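Local coordinates for protein angel homolog 2 (PDB 6RW0) that acts as a 2',3'-cyclic phosphatase of the CCR4 deadenylase family and probably binds the 3' untranslated regions of mRNAs, at residues V54-E66 against L80-I93. Numbering follows the deposited sequence.
Sequences VMSYNILSQDLLE and LHWSFRFPNILKEI
Gln62 OE1 is gripped side-on by Arg85, which gives it two hydrogen bonds, from NE at 3.1 Å and NH2 at 2.8 Å. The oxygen lies close to the guanidinium plane, while the amide is turned 31° from it. The other nitrogen edge of Arg85 meets the backbone that leaves the strand: NH2 reaches Leu60 O at 2.7 Å from above the carbonyl plane, and NH1 meets Ile59 O at 3.1 Å in that carbonyl's own plane. Leu65 CD1 and Leu60 CG lie over the same face of the guanidinium. In this buried place its charge is probably balanced largely by neutral carbonyl and amide oxygens. Gln62 starts with CG anti to its backbone N (chi1 -168°) and bends at chi2, which brings NE2 to Leu80 O, 2.9 Å away, just before helix 82-96; NE2 also bonds Glu66 OE2. With an alanine at Arg85, Gln62 OE1 and the carbonyls of Ile59 and Leu60 would probably be left without these donors, and the turn could drift from the helix. Further along, Tyr57 OH donates to the syn lone pair of Glu92 OE1 at 2.6 Å, ring and carboxylate nearly perpendicular. Between these polar groups, Ile59 CG2 packs on Ile89 CG2 at 4.1 Å. Helix residues 82-93 run almost antiparallel to strand residues 54-58, at 166°, against a sheet of the DNase I-like fold in which strand 49-58 lies between 421-428 and 100-107. The turn after the strand passes near the bound magnesium, and Ser415 O, a further acceptor for Arg85 NH1, ties in the loop before strand 421-428.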
# COMPACT_ATOMS: atom_id res chain seq x y z
N VAL A 54 -12.62 -3.33 -0.96
CA VAL A 54 -11.35 -3.06 -0.29
C VAL A 54 -11.02 -1.59 -0.43
O VAL A 54 -11.03 -1.05 -1.55
CB VAL A 54 -10.19 -3.89 -0.89
CG1 VAL A 54 -8.87 -3.56 -0.17
CG2 VAL A 54 -10.47 -5.36 -0.85
N MET A 55 -10.69 -0.98 0.68
CA MET A 55 -10.25 0.42 0.73
C MET A 55 -8.79 0.46 1.19
O MET A 55 -8.49 -0.21 2.16
CB MET A 55 -11.09 1.22 1.72
CG MET A 55 -10.56 2.62 1.91
SD MET A 55 -11.52 3.55 3.12
CE MET A 55 -12.85 4.11 2.07
N SER A 56 -7.91 1.18 0.49
CA SER A 56 -6.50 1.40 0.89
C SER A 56 -6.37 2.89 1.18
O SER A 56 -6.70 3.66 0.31
CB SER A 56 -5.53 0.95 -0.15
OG SER A 56 -4.22 1.07 0.33
N TYR A 57 -5.95 3.28 2.37
CA TYR A 57 -5.92 4.71 2.73
C TYR A 57 -4.74 5.02 3.64
O TYR A 57 -4.71 4.50 4.73
CB TYR A 57 -7.24 5.06 3.43
CG TYR A 57 -7.60 6.52 3.53
CD1 TYR A 57 -6.87 7.50 2.91
CD2 TYR A 57 -8.73 6.89 4.22
CE1 TYR A 57 -7.24 8.83 2.99
CE2 TYR A 57 -9.12 8.21 4.31
CZ TYR A 57 -8.36 9.18 3.70
OH TYR A 57 -8.73 10.49 3.79
N ASN A 58 -3.83 5.89 3.21
CA ASN A 58 -2.77 6.43 4.08
C ASN A 58 -3.44 7.65 4.73
O ASN A 58 -3.71 8.59 4.02
CB ASN A 58 -1.52 6.76 3.26
CG ASN A 58 -0.46 7.44 4.09
OD1 ASN A 58 -0.76 8.12 5.04
ND2 ASN A 58 0.79 7.26 3.71
N ILE A 59 -3.73 7.60 6.03
CA ILE A 59 -4.58 8.62 6.71
C ILE A 59 -3.77 9.79 7.26
O ILE A 59 -4.39 10.71 7.73
CB ILE A 59 -5.45 7.95 7.79
CG1 ILE A 59 -4.64 7.45 9.00
CG2 ILE A 59 -6.27 6.83 7.18
CD1 ILE A 59 -5.50 7.03 10.16
N LEU A 60 -2.44 9.75 7.17
CA LEU A 60 -1.54 10.80 7.63
C LEU A 60 -1.47 10.83 9.16
O LEU A 60 -2.41 11.25 9.84
CB LEU A 60 -1.86 12.18 7.03
CG LEU A 60 -0.98 13.35 7.49
CD1 LEU A 60 0.50 13.14 7.27
CD2 LEU A 60 -1.47 14.62 6.78
N SER A 61 -0.35 10.37 9.70
CA SER A 61 -0.13 10.39 11.14
C SER A 61 0.06 11.81 11.63
O SER A 61 0.80 12.59 11.01
CB SER A 61 1.12 9.55 11.43
OG SER A 61 1.82 9.98 12.59
N GLN A 62 -0.59 12.17 12.74
CA GLN A 62 -0.47 13.53 13.25
C GLN A 62 0.98 13.87 13.61
O GLN A 62 1.44 14.99 13.34
CB GLN A 62 -1.37 13.74 14.47
CG GLN A 62 -1.50 15.20 14.86
CD GLN A 62 -2.25 16.02 13.82
OE1 GLN A 62 -3.06 15.48 13.08
NE2 GLN A 62 -2.01 17.32 13.79
N ASP A 63 1.70 12.94 14.25
CA ASP A 63 3.09 13.20 14.60
C ASP A 63 3.91 13.48 13.34
O ASP A 63 4.75 14.38 13.33
CB ASP A 63 3.72 12.00 15.31
CG ASP A 63 3.29 11.85 16.76
OD1 ASP A 63 2.54 12.69 17.28
OD2 ASP A 63 3.73 10.86 17.38
N LEU A 64 3.68 12.69 12.28
CA LEU A 64 4.44 12.90 11.05
C LEU A 64 4.02 14.18 10.34
O LEU A 64 4.87 14.86 9.75
CB LEU A 64 4.31 11.68 10.13
CG LEU A 64 4.85 10.38 10.73
CD1 LEU A 64 4.74 9.26 9.68
CD2 LEU A 64 6.27 10.52 11.24
N LEU A 65 2.75 14.56 10.43
CA LEU A 65 2.32 15.85 9.90
C LEU A 65 3.08 16.98 10.59
O LEU A 65 3.68 17.83 9.93
CB LEU A 65 0.81 15.98 10.13
CG LEU A 65 0.03 17.15 9.55
CD1 LEU A 65 -1.46 16.87 9.74
CD2 LEU A 65 0.42 18.46 10.20
N GLU A 66 3.09 16.96 11.93
CA GLU A 66 3.73 18.02 12.69
C GLU A 66 5.24 18.03 12.51
O GLU A 66 5.85 19.11 12.51
CB GLU A 66 3.31 17.91 14.16
CG GLU A 66 1.84 18.26 14.32
CD GLU A 66 1.29 18.08 15.71
OE1 GLU A 66 2.06 17.72 16.62
OE2 GLU A 66 0.07 18.28 15.88
N LEU A 80 -5.55 21.22 10.21
CA LEU A 80 -4.49 20.25 10.45
C LEU A 80 -4.59 19.54 11.79
O LEU A 80 -3.95 18.50 11.96
CB LEU A 80 -3.12 20.91 10.34
CG LEU A 80 -2.80 21.47 8.95
CD1 LEU A 80 -1.50 22.24 9.01
CD2 LEU A 80 -2.71 20.38 7.91
N HIS A 81 -5.38 20.04 12.73
CA HIS A 81 -5.47 19.42 14.05
C HIS A 81 -6.12 18.05 13.97
O HIS A 81 -7.07 17.84 13.21
CB HIS A 81 -6.27 20.31 14.99
CG HIS A 81 -5.69 21.67 15.17
ND1 HIS A 81 -4.46 21.88 15.78
CD2 HIS A 81 -6.14 22.90 14.82
CE1 HIS A 81 -4.20 23.17 15.79
NE2 HIS A 81 -5.20 23.81 15.22
N TRP A 82 -5.62 17.11 14.77
CA TRP A 82 -6.21 15.78 14.79
C TRP A 82 -7.68 15.81 15.20
O TRP A 82 -8.47 15.00 14.73
CB TRP A 82 -5.41 14.86 15.71
CG TRP A 82 -5.90 13.44 15.78
CD1 TRP A 82 -6.35 12.79 16.89
CD2 TRP A 82 -5.96 12.49 14.71
NE1 TRP A 82 -6.69 11.50 16.58
CE2 TRP A 82 -6.47 11.29 15.25
CE3 TRP A 82 -5.66 12.54 13.35
CZ2 TRP A 82 -6.66 10.15 14.47
CZ3 TRP A 82 -5.83 11.40 12.59
CH2 TRP A 82 -6.34 10.23 13.15
N SER A 83 -8.06 16.75 16.07
CA SER A 83 -9.47 16.87 16.46
C SER A 83 -10.35 17.24 15.27
O SER A 83 -11.57 16.98 15.30
CB SER A 83 -9.60 17.94 17.55
OG SER A 83 -9.15 19.20 17.08
N PHE A 84 -9.78 17.87 14.24
CA PHE A 84 -10.47 18.20 13.00
C PHE A 84 -10.41 17.04 12.01
O PHE A 84 -11.42 16.65 11.41
CB PHE A 84 -9.85 19.47 12.38
CG PHE A 84 -10.60 19.98 11.18
CD1 PHE A 84 -10.34 19.47 9.91
CD2 PHE A 84 -11.57 20.95 11.32
CE1 PHE A 84 -11.05 19.92 8.81
CE2 PHE A 84 -12.27 21.40 10.21
CZ PHE A 84 -12.01 20.88 8.96
N ARG A 85 -9.23 16.44 11.85
CA ARG A 85 -9.03 15.46 10.79
C ARG A 85 -9.72 14.14 11.09
O ARG A 85 -10.29 13.53 10.18
CB ARG A 85 -7.53 15.23 10.57
CG ARG A 85 -6.79 16.47 10.13
CD ARG A 85 -5.42 16.14 9.53
NE ARG A 85 -4.54 15.37 10.41
CZ ARG A 85 -4.12 14.12 10.18
NH1 ARG A 85 -4.51 13.44 9.12
NH2 ARG A 85 -3.30 13.55 11.05
N PHE A 86 -9.62 13.64 12.32
CA PHE A 86 -10.15 12.30 12.57
C PHE A 86 -11.64 12.20 12.30
O PHE A 86 -12.07 11.22 11.66
CB PHE A 86 -9.80 11.81 13.98
CG PHE A 86 -10.44 10.50 14.30
CD1 PHE A 86 -10.10 9.36 13.59
CD2 PHE A 86 -11.43 10.42 15.26
CE1 PHE A 86 -10.72 8.15 13.87
CE2 PHE A 86 -12.04 9.21 15.54
CZ PHE A 86 -11.68 8.08 14.84
N PRO A 87 -12.49 13.14 12.74
CA PRO A 87 -13.91 13.02 12.37
C PRO A 87 -14.15 12.95 10.87
O PRO A 87 -15.05 12.22 10.43
CB PRO A 87 -14.55 14.25 13.02
CG PRO A 87 -13.65 14.59 14.16
CD PRO A 87 -12.25 14.24 13.69
N ASN A 88 -13.37 13.69 10.08
CA ASN A 88 -13.51 13.61 8.63
C ASN A 88 -13.10 12.24 8.09
O ASN A 88 -13.78 11.68 7.23
CB ASN A 88 -12.66 14.69 7.97
CG ASN A 88 -13.38 16.01 7.83
OD1 ASN A 88 -14.58 16.12 8.07
ND2 ASN A 88 -12.64 17.03 7.42
N ILE A 89 -11.99 11.71 8.59
CA ILE A 89 -11.51 10.41 8.13
C ILE A 89 -12.51 9.32 8.49
O ILE A 89 -12.84 8.45 7.67
CB ILE A 89 -10.12 10.13 8.73
CG1 ILE A 89 -9.07 11.07 8.11
CG2 ILE A 89 -9.73 8.68 8.53
CD1 ILE A 89 -7.82 11.26 8.94
N LEU A 90 -13.02 9.35 9.72
CA LEU A 90 -14.00 8.35 10.14
C LEU A 90 -15.27 8.46 9.31
O LEU A 90 -15.86 7.44 8.92
CB LEU A 90 -14.29 8.51 11.63
CG LEU A 90 -15.31 7.54 12.23
CD1 LEU A 90 -14.78 6.13 12.13
CD2 LEU A 90 -15.64 7.93 13.67
N LYS A 91 -15.71 9.68 9.01
CA LYS A 91 -16.91 9.87 8.20
C LYS A 91 -16.72 9.28 6.81
O LYS A 91 -17.65 8.67 6.26
CB LYS A 91 -17.22 11.37 8.12
CG LYS A 91 -18.42 11.73 7.28
CD LYS A 91 -18.68 13.23 7.34
CE LYS A 91 -19.90 13.62 6.53
NZ LYS A 91 -20.06 15.10 6.46
N GLU A 92 -15.54 9.46 6.21
CA GLU A 92 -15.26 8.86 4.91
C GLU A 92 -15.31 7.34 4.99
O GLU A 92 -15.86 6.68 4.10
CB GLU A 92 -13.85 9.21 4.46
CG GLU A 92 -13.59 10.51 3.85
CD GLU A 92 -12.15 10.57 3.42
OE1 GLU A 92 -11.26 10.71 4.29
OE2 GLU A 92 -11.89 10.45 2.20
N ILE A 93 -14.67 6.77 6.01
CA ILE A 93 -14.66 5.31 6.15
C ILE A 93 -16.08 4.80 6.30
O ILE A 93 -16.47 3.80 5.69
CB ILE A 93 -13.75 4.89 7.31
CG1 ILE A 93 -12.29 5.20 6.96
CG2 ILE A 93 -13.96 3.43 7.63
CD1 ILE A 93 -11.29 4.99 8.12
O HOH W 1 -2.28 19.81 16.67